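PDB 6K8C: folylpolyglutamate synthase (FolC) from Helicobacter pylori, which probably uses ATP to add glutamate to dihydropteroate, giving dihydrofolate, and to extend tetrahydrofolates into polyglutamates. Local coordinates for residues K36-A41 against L128-A133; D229-Y234 against F239-L244; Y312-Y315 against D319-L322. All coordinates share one frame; numbering follows the deposited sequence.

In the fold
The three contacts follow one another along the chain, and none touches another. Contact 1 joins helices 28-41 and 121-132, the second of which packs on strand 76-79 of the large mixed sheet. Contact 2 joins helices 225-234 and 241-254. Its centre lies about 35 Å from that of contact 1. Contact 3 lies in the glutamate ligase domain and joins the end of strand 308-312 to helix 320-327. Centre to centre, it is about 25 Å from contact 2 and about 40 Å from contact 1, on the opposite side of the chain's centre. Contact 2 and the 128-133 side of contact 1 belong to the P-loop-type middle domain of this Mur-ligase-like enzyme, contact 3 to its C-terminal domain.

Contact 1: residues K36-A41 against L128-A133; sequences KDFKNA and LAVMLA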
ATOM      1  N   LYS A  36      20.118 -11.672 -10.268  1.00 31.94           N
ATOM      2  CA  LYS A  36      21.525 -11.724 -10.657  1.00 39.19           C
ATOM      3  C   LYS A  36      21.673 -11.629 -12.170  1.00 37.03           C
ATOM      4  O   LYS A  36      22.522 -10.887 -12.677  1.00 37.24           O
ATOM      5  CB  LYS A  36      22.169 -13.006 -10.126  1.00 42.51           C
ATOM      6  CG  LYS A  36      23.540 -12.801  -9.493  1.00 59.23           C
ATOM      7  CD  LYS A  36      23.421 -12.317  -8.047  1.00 78.65           C
ATOM      8  CE  LYS A  36      24.774 -12.309  -7.341  1.00 73.75           C
ATOM      9  NZ  LYS A  36      24.636 -12.396  -5.860  1.00 68.55           N
ATOM     10  N   ASP A  37      20.833 -12.363 -12.907  1.00 32.64           N
ATOM     11  CA  ASP A  37      20.845 -12.269 -14.365  1.00 36.76           C
ATOM     12  C   ASP A  37      20.465 -10.873 -14.834  1.00 37.34           C
ATOM     13  O   ASP A  37      21.046 -10.355 -15.795  1.00 33.98           O
ATOM     14  CB  ASP A  37      19.889 -13.295 -14.970  1.00 40.73           C
ATOM     15  CG  ASP A  37      20.383 -14.713 -14.818  1.00 49.88           C
ATOM     16  OD1 ASP A  37      21.459 -14.912 -14.217  1.00 42.74           O
ATOM     17  OD2 ASP A  37      19.688 -15.630 -15.304  1.00 45.41           O
ATOM     18  N   PHE A  38      19.476 -10.255 -14.181  1.00 33.90           N
ATOM     19  CA  PHE A  38      19.083  -8.900 -14.554  1.00 30.75           C
ATOM     20  C   PHE A  38      20.256  -7.937 -14.426  1.00 27.42           C
ATOM     21  O   PHE A  38      20.501  -7.114 -15.318  1.00 38.49           O
ATOM     22  CB  PHE A  38      17.910  -8.412 -13.690  1.00 34.68           C
ATOM     23  CG  PHE A  38      17.659  -6.932 -13.812  1.00 29.50           C
ATOM     24  CD1 PHE A  38      16.860  -6.436 -14.827  1.00 31.15           C
ATOM     25  CD2 PHE A  38      18.258  -6.037 -12.941  1.00 33.55           C
ATOM     26  CE1 PHE A  38      16.645  -5.080 -14.959  1.00 36.27           C
ATOM     27  CE2 PHE A  38      18.052  -4.679 -13.071  1.00 30.40           C
ATOM     28  CZ  PHE A  38      17.239  -4.198 -14.074  1.00 33.18           C
ATOM     29  N   LYS A  39      20.975  -8.007 -13.304  1.00 33.90           N
ATOM     30  CA  LYS A  39      22.067  -7.068 -13.072  1.00 37.59           C
ATOM     31  C   LYS A  39      23.181  -7.267 -14.094  1.00 42.84           C
ATOM     32  O   LYS A  39      23.735  -6.295 -14.620  1.00 40.13           O
ATOM     33  CB  LYS A  39      22.596  -7.226 -11.649  1.00 40.36           C
ATOM     34  CG  LYS A  39      21.729  -6.550 -10.581  1.00 40.95           C
ATOM     35  CD  LYS A  39      22.377  -6.642  -9.214  1.00 42.11           C
ATOM     36  CE  LYS A  39      22.506  -8.083  -8.755  1.00 41.72           C
ATOM     37  NZ  LYS A  39      23.162  -8.185  -7.424  1.00 56.87           N
ATOM     38  N   ASN A  40      23.499  -8.525 -14.406  1.00 39.46           N
ATOM     39  CA  ASN A  40      24.463  -8.810 -15.465  1.00 52.21           C
ATOM     40  C   ASN A  40      23.995  -8.240 -16.800  1.00 43.74           C
ATOM     41  O   ASN A  40      24.743  -7.531 -17.483  1.00 48.63           O
ATOM     42  CB  ASN A  40      24.689 -10.320 -15.580  1.00 45.64           C
ATOM     43  CG  ASN A  40      25.645 -10.858 -14.520  1.00 49.52           C
ATOM     44  OD1 ASN A  40      26.504 -10.136 -14.006  1.00 57.83           O
ATOM     45  ND2 ASN A  40      25.511 -12.141 -14.208  1.00 59.00           N
ATOM     46  N   ALA A  41      22.748  -8.530 -17.185  1.00 40.16           N
ATOM     47  CA  ALA A  41      22.276  -8.113 -18.502  1.00 38.94           C
ATOM     48  C   ALA A  41      22.000  -6.620 -18.578  1.00 41.26           C
ATOM     49  O   ALA A  41      22.046  -6.042 -19.667  1.00 36.08           O
ATOM     50  CB  ALA A  41      21.016  -8.890 -18.890  1.00 42.89           C
ATOM     51  N   LEU A 128      10.422  -4.353 -13.301  1.00 22.89           N
ATOM     52  CA  LEU A 128       9.960  -3.132 -13.946  1.00 24.78           C
ATOM     53  C   LEU A 128      10.256  -1.912 -13.079  1.00 26.70           C
ATOM     54  O   LEU A 128      10.663  -0.860 -13.590  1.00 28.07           O
ATOM     55  CB  LEU A 128       8.464  -3.229 -14.249  1.00 24.98           C
ATOM     56  CG  LEU A 128       8.034  -4.122 -15.416  1.00 25.10           C
ATOM     57  CD1 LEU A 128       6.523  -4.282 -15.421  1.00 28.15           C
ATOM     58  CD2 LEU A 128       8.531  -3.556 -16.740  1.00 27.57           C
ATOM     59  N   ALA A 129      10.064  -2.034 -11.764  1.00 25.65           N
ATOM     60  CA  ALA A 129      10.375  -0.925 -10.867  1.00 24.49           C
ATOM     61  C   ALA A 129      11.855  -0.567 -10.927  1.00 27.06           C
ATOM     62  O   ALA A 129      12.214   0.615 -10.995  1.00 26.08           O
ATOM     63  CB  ALA A 129       9.960  -1.271  -9.433  1.00 24.21           C
ATOM     64  N   VAL A 130      12.732  -1.574 -10.903  1.00 24.09           N
ATOM     65  CA  VAL A 130      14.167  -1.307 -10.960  1.00 23.89           C
ATOM     66  C   VAL A 130      14.538  -0.666 -12.291  1.00 32.06           C
ATOM     67  O   VAL A 130      15.364   0.253 -12.341  1.00 31.00           O
ATOM     68  CB  VAL A 130      14.968  -2.598 -10.717  1.00 30.70           C
ATOM     69  CG1 VAL A 130      16.477  -2.312 -10.777  1.00 34.58           C
ATOM     70  CG2 VAL A 130      14.581  -3.220  -9.390  1.00 32.95           C
ATOM     71  N   MET A 131      13.938  -1.139 -13.389  1.00 27.74           N
ATOM     72  CA  MET A 131      14.203  -0.537 -14.694  1.00 28.68           C
ATOM     73  C   MET A 131      13.769   0.923 -14.715  1.00 41.56           C
ATOM     74  O   MET A 131      14.498   1.800 -15.198  1.00 32.64           O
ATOM     75  CB  MET A 131      13.484  -1.323 -15.796  1.00 33.16           C
ATOM     76  CG  MET A 131      14.198  -2.587 -16.239  1.00 42.98           C
ATOM     77  SD  MET A 131      15.751  -2.261 -17.109  1.00 38.90           S
ATOM     78  CE  MET A 131      15.150  -1.394 -18.554  1.00 38.62           C
ATOM     79  N   LEU A 132      12.577   1.201 -14.184  1.00 29.30           N
ATOM     80  CA  LEU A 132      12.063   2.563 -14.172  1.00 33.64           C
ATOM     81  C   LEU A 132      12.869   3.485 -13.270  1.00 30.96           C
ATOM     82  O   LEU A 132      12.863   4.699 -13.495  1.00 29.43           O
ATOM     83  CB  LEU A 132      10.603   2.562 -13.729  1.00 31.62           C
ATOM     84  CG  LEU A 132       9.619   1.926 -14.704  1.00 34.89           C
ATOM     85  CD1 LEU A 132       8.254   1.784 -14.052  1.00 28.84           C
ATOM     86  CD2 LEU A 132       9.529   2.750 -15.973  1.00 33.08           C
ATOM     87  N   ALA A 133      13.559   2.941 -12.265  1.00 29.49           N
ATOM     88  CA  ALA A 133      14.305   3.737 -11.296  1.00 36.19           C
ATOM     89  C   ALA A 133      15.792   3.826 -11.621  1.00 33.67           C
ATOM     90  O   ALA A 133      16.577   4.243 -10.763  1.00 32.23           O
ATOM     91  CB  ALA A 133      14.114   3.166  -9.889  1.00 28.17           C
TER
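F38 reaches from helix 28-41 to helix 121-132 and meets V130 and M131 there. The two backbones stay well apart, with F38 CA and M131 CA, the nearest CA pair, separated by 9.7 Å. The phenyl ring spans this gap. Its CG is anti to the backbone N (chi1 167°), which extends the ring outward, and its far rim does the touching.

V130 and M131 are neighbours in sequence and share that rim. V130 sits at CE2 and M131 at CE1, and both reach CZ. V130 offers one methyl. Its CG1 lies 3.7 Å from F38 CE2 and 3.9 Å from F38 CZ. The approach is oblique to the ring. CG1 is the branch that touches, while CG2 makes no close approach to F38.

The sulfur of M131 sits at the ring edge, near the ring plane, with SD 3.7 Å from F38 CE1. It is 4.9 Å from the ring centroid and 81° off the ring normal. This is an edge-on Met-aromatic contact. M131 CG also touches F38 CE1, at 3.7 Å. The M131 chain is bent at both chi2 and chi3. The bends fold it back, so that CG and SD both lie against the ring while CE turns away from it.

The surroundings are also aromatic and apolar. The F38 ring meets F42 with the planes about 20° apart, and F43 edge to face. F115 of helix 114-118 touches F38 as well, and M131 packs on L110 of helix 100-110.

All three touching residues are buried. The contact relies on dispersion and apolar burial, with a probable small electrostatic gain where the polarisable sulfur meets the ring's C-H edge.

Contact 2: residues D229-Y234 against F239-L244; sequences DYIERY and FLAMNL
L244 CD2 packs against the Y230 ring, 3.5 Å from Y230 CD2 and 3.9 Å from Y230 CE2. The methyl meets the ring obliquely, beside CD2 and CE2, and the two side chains cross at about a right angle. A chi1 of 179° stretches L244 away from its own backbone N and across to the first helix. I231 and L244 bury the most surface here, and Y230 comes next.

The contacts of I231 are longer. Its CG1 is 4.4 Å from A241 CB, and its CD1 is 4.3 Å from F239 O. The delta methyl therefore lies by the backbone that leads into helix 241-254. I231 CA and A241 CA are the nearest CA pair, at 7.0 Å.

The Y230 hydroxyl takes no part here; it is hydrogen-bonded to K267 O. L244 also packs on F64 of helix 58-70 and on V227. The F239 side chain is about 4 Å from a bound citrate, probably from the crystallisation liquor.

The contact joins two successive helices of the Mur ligase middle domain across a short connection. Its chemistry is apolar between the segments, and the tyrosine's buried polar end is satisfied by a backbone carbonyl outside them.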
ATOM      1  N   ASP A 229      -0.010  19.788  12.894  1.00 31.20           N
ATOM      2  CA  ASP A 229      -0.415  20.956  12.117  1.00 32.14           C
ATOM      3  C   ASP A 229      -0.611  20.598  10.651  1.00 38.35           C
ATOM      4  O   ASP A 229      -1.587  21.025  10.022  1.00 32.85           O
ATOM      5  CB  ASP A 229       0.631  22.062  12.263  1.00 29.82           C
ATOM      6  CG  ASP A 229       0.585  22.733  13.628  1.00 43.94           C
ATOM      7  OD1 ASP A 229      -0.333  22.425  14.411  1.00 38.81           O
ATOM      8  OD2 ASP A 229       1.467  23.563  13.917  1.00 39.65           O
ATOM      9  N   TYR A 230       0.308  19.811  10.091  1.00 28.56           N
ATOM     10  CA  TYR A 230       0.178  19.386   8.702  1.00 29.51           C
ATOM     11  C   TYR A 230      -1.106  18.595   8.489  1.00 28.93           C
ATOM     12  O   TYR A 230      -1.842  18.830   7.523  1.00 33.68           O
ATOM     13  CB  TYR A 230       1.402  18.563   8.298  1.00 29.05           C
ATOM     14  CG  TYR A 230       1.260  17.841   6.975  1.00 29.63           C
ATOM     15  CD1 TYR A 230       1.534  18.486   5.777  1.00 28.63           C
ATOM     16  CD2 TYR A 230       0.848  16.516   6.926  1.00 26.32           C
ATOM     17  CE1 TYR A 230       1.403  17.824   4.559  1.00 30.97           C
ATOM     18  CE2 TYR A 230       0.722  15.847   5.720  1.00 28.07           C
ATOM     19  CZ  TYR A 230       0.990  16.505   4.541  1.00 27.18           C
ATOM     20  OH  TYR A 230       0.863  15.832   3.340  1.00 31.22           O
ATOM     21  N   ILE A 231      -1.402  17.661   9.395  1.00 29.51           N
ATOM     22  CA  ILE A 231      -2.594  16.830   9.245  1.00 30.75           C
ATOM     23  C   ILE A 231      -3.861  17.678   9.330  1.00 38.81           C
ATOM     24  O   ILE A 231      -4.796  17.503   8.540  1.00 37.62           O
ATOM     25  CB  ILE A 231      -2.598  15.701  10.293  1.00 34.49           C
ATOM     26  CG1 ILE A 231      -1.438  14.728  10.051  1.00 31.18           C
ATOM     27  CG2 ILE A 231      -3.914  14.948  10.252  1.00 41.58           C
ATOM     28  CD1 ILE A 231      -1.564  13.921   8.768  1.00 38.60           C
ATOM     29  N   GLU A 232      -3.917  18.608  10.287  1.00 37.25           N
ATOM     30  CA  GLU A 232      -5.126  19.417  10.444  1.00 42.50           C
ATOM     31  C   GLU A 232      -5.296  20.394   9.284  1.00 42.90           C
ATOM     32  O   GLU A 232      -6.415  20.611   8.805  1.00 46.49           O
ATOM     33  CB  GLU A 232      -5.097  20.184  11.770  1.00 38.53           C
ATOM     34  CG  GLU A 232      -4.838  19.370  13.049  1.00 51.36           C
ATOM     35  CD  GLU A 232      -5.247  17.903  12.968  1.00 72.50           C
ATOM     36  OE1 GLU A 232      -4.386  17.037  13.251  1.00 54.57           O
ATOM     37  OE2 GLU A 232      -6.424  17.615  12.654  1.00 66.95           O
ATOM     38  N   ARG A 233      -4.194  20.989   8.824  1.00 40.09           N
ATOM     39  CA  ARG A 233      -4.252  21.986   7.759  1.00 46.03           C
ATOM     40  C   ARG A 233      -4.869  21.425   6.481  1.00 47.84           C
ATOM     41  O   ARG A 233      -5.529  22.159   5.738  1.00 49.39           O
ATOM     42  CB  ARG A 233      -2.842  22.524   7.512  1.00 48.82           C
ATOM     43  CG  ARG A 233      -2.560  23.108   6.143  1.00 53.38           C
ATOM     44  CD  ARG A 233      -1.054  23.227   5.945  1.00 41.04           C
ATOM     45  NE  ARG A 233      -0.371  23.462   7.216  1.00 49.75           N
ATOM     46  CZ  ARG A 233       0.855  23.035   7.505  1.00 51.40           C
ATOM     47  NH1 ARG A 233       1.383  23.301   8.692  1.00 45.52           N
ATOM     48  NH2 ARG A 233       1.553  22.339   6.614  1.00 44.75           N
ATOM     49  N   TYR A 234      -4.701  20.130   6.222  1.00 43.02           N
ATOM     50  CA  TYR A 234      -5.209  19.506   5.006  1.00 43.74           C
ATOM     51  C   TYR A 234      -6.332  18.508   5.267  1.00 43.13           C
ATOM     52  O   TYR A 234      -6.767  17.826   4.329  1.00 47.52           O
ATOM     53  CB  TYR A 234      -4.066  18.827   4.247  1.00 36.90           C
ATOM     54  CG  TYR A 234      -3.083  19.815   3.669  1.00 42.64           C
ATOM     55  CD1 TYR A 234      -3.508  20.806   2.793  1.00 37.11           C
ATOM     56  CD2 TYR A 234      -1.733  19.767   4.006  1.00 41.91           C
ATOM     57  CE1 TYR A 234      -2.623  21.717   2.264  1.00 37.92           C
ATOM     58  CE2 TYR A 234      -0.837  20.675   3.480  1.00 47.72           C
ATOM     59  CZ  TYR A 234      -1.288  21.649   2.607  1.00 47.03           C
ATOM     60  OH  TYR A 234      -0.408  22.563   2.074  1.00 51.94           O
ATOM     61  N   PHE A 239      -5.179   9.380   7.153  1.00 30.49           N
ATOM     62  CA  PHE A 239      -3.877   8.763   7.367  1.00 34.72           C
ATOM     63  C   PHE A 239      -3.423   8.970   8.807  1.00 35.15           C
ATOM     64  O   PHE A 239      -3.516  10.080   9.338  1.00 36.82           O
ATOM     65  CB  PHE A 239      -2.849   9.336   6.393  1.00 31.16           C
ATOM     66  CG  PHE A 239      -3.282   9.264   4.959  1.00 31.16           C
ATOM     67  CD1 PHE A 239      -3.283   8.057   4.283  1.00 37.06           C
ATOM     68  CD2 PHE A 239      -3.699  10.403   4.291  1.00 34.40           C
ATOM     69  CE1 PHE A 239      -3.683   7.985   2.955  1.00 33.39           C
ATOM     70  CE2 PHE A 239      -4.104  10.337   2.965  1.00 45.06           C
ATOM     71  CZ  PHE A 239      -4.095   9.125   2.299  1.00 37.20           C
ATOM     72  N   LEU A 240      -2.943   7.895   9.430  1.00 32.29           N
ATOM     73  CA  LEU A 240      -2.427   7.975  10.792  1.00 35.46           C
ATOM     74  C   LEU A 240      -1.253   8.939  10.861  1.00 38.52           C
ATOM     75  O   LEU A 240      -0.321   8.862  10.055  1.00 30.40           O
ATOM     76  CB  LEU A 240      -1.989   6.593  11.277  1.00 41.74           C
ATOM     77  CG  LEU A 240      -3.036   5.662  11.884  1.00 57.14           C
ATOM     78  CD1 LEU A 240      -2.432   4.287  12.140  1.00 62.49           C
ATOM     79  CD2 LEU A 240      -3.598   6.256  13.168  1.00 46.55           C
ATOM     80  N   ALA A 241      -1.298   9.847  11.837  1.00 33.74           N
ATOM     81  CA  ALA A 241      -0.210  10.805  12.000  1.00 26.01           C
ATOM     82  C   ALA A 241       1.121  10.097  12.224  1.00 24.96           C
ATOM     83  O   ALA A 241       2.162  10.560  11.748  1.00 26.49           O
ATOM     84  CB  ALA A 241      -0.519  11.759  13.158  1.00 28.64           C
ATOM     85  N   MET A 242       1.103   8.958  12.924  1.00 23.80           N
ATOM     86  CA  MET A 242       2.345   8.232  13.186  1.00 29.30           C
ATOM     87  C   MET A 242       3.024   7.780  11.895  1.00 25.64           C
ATOM     88  O   MET A 242       4.258   7.666  11.848  1.00 25.03           O
ATOM     89  CB  MET A 242       2.067   7.033  14.092  1.00 26.65           C
ATOM     90  CG  MET A 242       3.318   6.274  14.536  1.00 33.76           C
ATOM     91  SD  MET A 242       4.459   7.238  15.562  1.00 40.61           S
ATOM     92  CE  MET A 242       3.326   8.058  16.649  1.00 28.72           C
ATOM     93  N   ASN A 243       2.249   7.537  10.837  1.00 26.19           N
ATOM     94  CA  ASN A 243       2.856   7.156   9.563  1.00 27.86           C
ATOM     95  C   ASN A 243       3.759   8.261   9.040  1.00 26.97           C
ATOM     96  O   ASN A 243       4.856   7.990   8.533  1.00 25.87           O
ATOM     97  CB  ASN A 243       1.771   6.800   8.545  1.00 26.21           C
ATOM     98  CG  ASN A 243       1.061   5.499   8.884  1.00 25.40           C
ATOM     99  OD1 ASN A 243       1.548   4.712   9.688  1.00 32.76           O
ATOM    100  ND2 ASN A 243      -0.092   5.269   8.266  1.00 26.44           N
ATOM    101  N   LEU A 244       3.334   9.520   9.182  1.00 23.99           N
ATOM    102  CA  LEU A 244       4.184  10.630   8.770  1.00 28.65           C
ATOM    103  C   LEU A 244       5.374  10.799   9.707  1.00 20.87           C
ATOM    104  O   LEU A 244       6.473  11.148   9.258  1.00 25.05           O
ATOM    105  CB  LEU A 244       3.372  11.927   8.688  1.00 31.11           C
ATOM    106  CG  LEU A 244       4.136  13.205   8.295  1.00 33.08           C
ATOM    107  CD1 LEU A 244       4.844  13.101   6.920  1.00 27.55           C
ATOM    108  CD2 LEU A 244       3.206  14.408   8.314  1.00 33.04           C
TER

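Contact 3: residues Y312-Y315 against D319-L322; sequences YNCY and DAFL
A320 meets Y312 and C314 at the start of helix 320-327, just after D319. D319 takes the N-cap position and points away from the 312-315 segment. Its OD1 accepts from L322 N at 3.2 Å, with an N-H...O angle of 168°. The bond is nearly straight at the hydrogen, but the donor comes from above the carboxylate plane, 62° out of it. D319 thus serves the first turn of the helix.

A320 carries the whole contact on this side. Its CB points toward the other segment and touches the Y312 hydroxyl and the C314 sulfur. Y312 OH is 3.4 Å from A320 CB and 3.6 Å from A320 CA. C314 SG is 3.6 Å from the same CB. C314 chi1 is 75°, which sets the sulfur between the backbone N and the carbonyl carbon and turns it to the helix. Y312 extends its ring toward the helix as well, bringing its hydroxyl to the methyl. That hydroxyl is also hydrogen-bonded to H288 NE2, which probably helps to hold the phenol end in place.

F321 points away from the segment and packs on I353 and L357 of helix 347-357. L322 supplies the amide that D319 caps.

The contact closes the short connection from strand 308-312 to helix 320-327. With the adjacent parallel strand 331-336 these form a beta-alpha-beta crossover of the C-terminal sheet. Y312 ends its strand and pairs through its backbone with L335 and L337. Its ring rests on V334 and on L350 of helix 347-357, while N313 and Y315 lean on helix 379-390.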
ATOM      1  N   TYR A 312     -19.973  -2.965   0.472  1.00 30.75           N
ATOM      2  CA  TYR A 312     -19.076  -3.421   1.525  1.00 29.02           C
ATOM      3  C   TYR A 312     -18.877  -4.929   1.497  1.00 35.26           C
ATOM      4  O   TYR A 312     -19.817  -5.693   1.258  1.00 30.51           O
ATOM      5  CB  TYR A 312     -19.633  -3.002   2.897  1.00 32.15           C
ATOM      6  CG  TYR A 312     -18.837  -3.480   4.094  1.00 31.85           C
ATOM      7  CD1 TYR A 312     -17.766  -2.738   4.581  1.00 30.53           C
ATOM      8  CD2 TYR A 312     -19.164  -4.664   4.745  1.00 34.27           C
ATOM      9  CE1 TYR A 312     -17.036  -3.169   5.682  1.00 31.13           C
ATOM     10  CE2 TYR A 312     -18.440  -5.102   5.839  1.00 38.44           C
ATOM     11  CZ  TYR A 312     -17.378  -4.350   6.305  1.00 39.03           C
ATOM     12  OH  TYR A 312     -16.655  -4.783   7.395  1.00 33.20           O
ATOM     13  N   ASN A 313     -17.639  -5.337   1.760  1.00 32.86           N
ATOM     14  CA  ASN A 313     -17.318  -6.669   2.249  1.00 38.87           C
ATOM     15  C   ASN A 313     -15.996  -6.556   2.994  1.00 33.29           C
ATOM     16  O   ASN A 313     -15.328  -5.521   2.943  1.00 40.33           O
ATOM     17  CB  ASN A 313     -17.247  -7.700   1.114  1.00 37.01           C
ATOM     18  CG  ASN A 313     -17.771  -9.064   1.535  1.00 45.05           C
ATOM     19  OD1 ASN A 313     -17.786  -9.399   2.722  1.00 39.64           O
ATOM     20  ND2 ASN A 313     -18.197  -9.861   0.563  1.00 43.70           N
ATOM     21  N   CYS A 314     -15.614  -7.618   3.699  1.00 38.20           N
ATOM     22  CA  CYS A 314     -14.357  -7.562   4.436  1.00 47.17           C
ATOM     23  C   CYS A 314     -13.799  -8.964   4.631  1.00 42.88           C
ATOM     24  O   CYS A 314     -14.490  -9.969   4.451  1.00 46.03           O
ATOM     25  CB  CYS A 314     -14.535  -6.858   5.783  1.00 39.32           C
ATOM     26  SG  CYS A 314     -15.374  -7.849   7.024  1.00 50.22           S
ATOM     27  N   TYR A 315     -12.524  -9.010   5.003  1.00 44.25           N
ATOM     28  CA  TYR A 315     -11.852 -10.264   5.294  1.00 55.97           C
ATOM     29  C   TYR A 315     -12.246 -10.757   6.686  1.00 61.06           C
ATOM     30  O   TYR A 315     -12.807 -10.014   7.500  1.00 54.06           O
ATOM     31  CB  TYR A 315     -10.334 -10.091   5.179  1.00 53.22           C
ATOM     32  CG  TYR A 315      -9.855  -9.896   3.757  1.00 48.71           C
ATOM     33  CD1 TYR A 315     -10.110 -10.852   2.779  1.00 49.81           C
ATOM     34  CD2 TYR A 315      -9.160  -8.746   3.387  1.00 46.39           C
ATOM     35  CE1 TYR A 315      -9.679 -10.677   1.475  1.00 48.26           C
ATOM     36  CE2 TYR A 315      -8.725  -8.563   2.086  1.00 51.19           C
ATOM     37  CZ  TYR A 315      -8.986  -9.530   1.135  1.00 45.11           C
ATOM     38  OH  TYR A 315      -8.555  -9.345  -0.160  1.00 48.47           O
ATOM     39  N   ASP A 319     -12.201  -6.382  12.210  1.00 54.05           N
ATOM     40  CA  ASP A 319     -13.267  -6.050  13.156  1.00 54.51           C
ATOM     41  C   ASP A 319     -14.395  -5.371  12.386  1.00 42.65           C
ATOM     42  O   ASP A 319     -14.580  -4.152  12.429  1.00 40.45           O
ATOM     43  CB  ASP A 319     -12.732  -5.167  14.276  1.00 49.66           C
ATOM     44  CG  ASP A 319     -13.724  -4.997  15.419  1.00 50.51           C
ATOM     45  OD1 ASP A 319     -14.897  -5.406  15.273  1.00 47.43           O
ATOM     46  OD2 ASP A 319     -13.325  -4.445  16.467  1.00 52.62           O
ATOM     47  N   ALA A 320     -15.167  -6.193  11.672  1.00 37.81           N
ATOM     48  CA  ALA A 320     -16.260  -5.666  10.862  1.00 39.68           C
ATOM     49  C   ALA A 320     -17.292  -4.948  11.720  1.00 38.40           C
ATOM     50  O   ALA A 320     -17.821  -3.904  11.321  1.00 30.02           O
ATOM     51  CB  ALA A 320     -16.917  -6.794  10.071  1.00 40.90           C
ATOM     52  N   PHE A 321     -17.586  -5.491  12.904  1.00 33.24           N
ATOM     53  CA  PHE A 321     -18.612  -4.908  13.762  1.00 35.24           C
ATOM     54  C   PHE A 321     -18.295  -3.452  14.088  1.00 27.16           C
ATOM     55  O   PHE A 321     -19.137  -2.564  13.907  1.00 31.14           O
ATOM     56  CB  PHE A 321     -18.751  -5.734  15.048  1.00 30.86           C
ATOM     57  CG  PHE A 321     -19.646  -5.108  16.071  1.00 35.19           C
ATOM     58  CD1 PHE A 321     -21.017  -5.299  16.020  1.00 32.16           C
ATOM     59  CD2 PHE A 321     -19.119  -4.323  17.088  1.00 37.16           C
ATOM     60  CE1 PHE A 321     -21.847  -4.725  16.958  1.00 37.74           C
ATOM     61  CE2 PHE A 321     -19.946  -3.740  18.028  1.00 35.21           C
ATOM     62  CZ  PHE A 321     -21.311  -3.940  17.964  1.00 34.20           C
ATOM     63  N   LEU A 322     -17.083  -3.191  14.576  1.00 29.14           N
ATOM     64  CA  LEU A 322     -16.728  -1.837  14.987  1.00 31.38           C
ATOM     65  C   LEU A 322     -16.735  -0.877  13.803  1.00 29.03           C
ATOM     66  O   LEU A 322     -17.219   0.256  13.913  1.00 30.28           O
ATOM     67  CB  LEU A 322     -15.360  -1.844  15.666  1.00 35.34           C
ATOM     68  CG  LEU A 322     -14.858  -0.505  16.207  1.00 36.80           C
ATOM     69  CD1 LEU A 322     -15.934   0.159  17.049  1.00 38.08           C
ATOM     70  CD2 LEU A 322     -13.574  -0.701  17.005  1.00 35.56           C
TER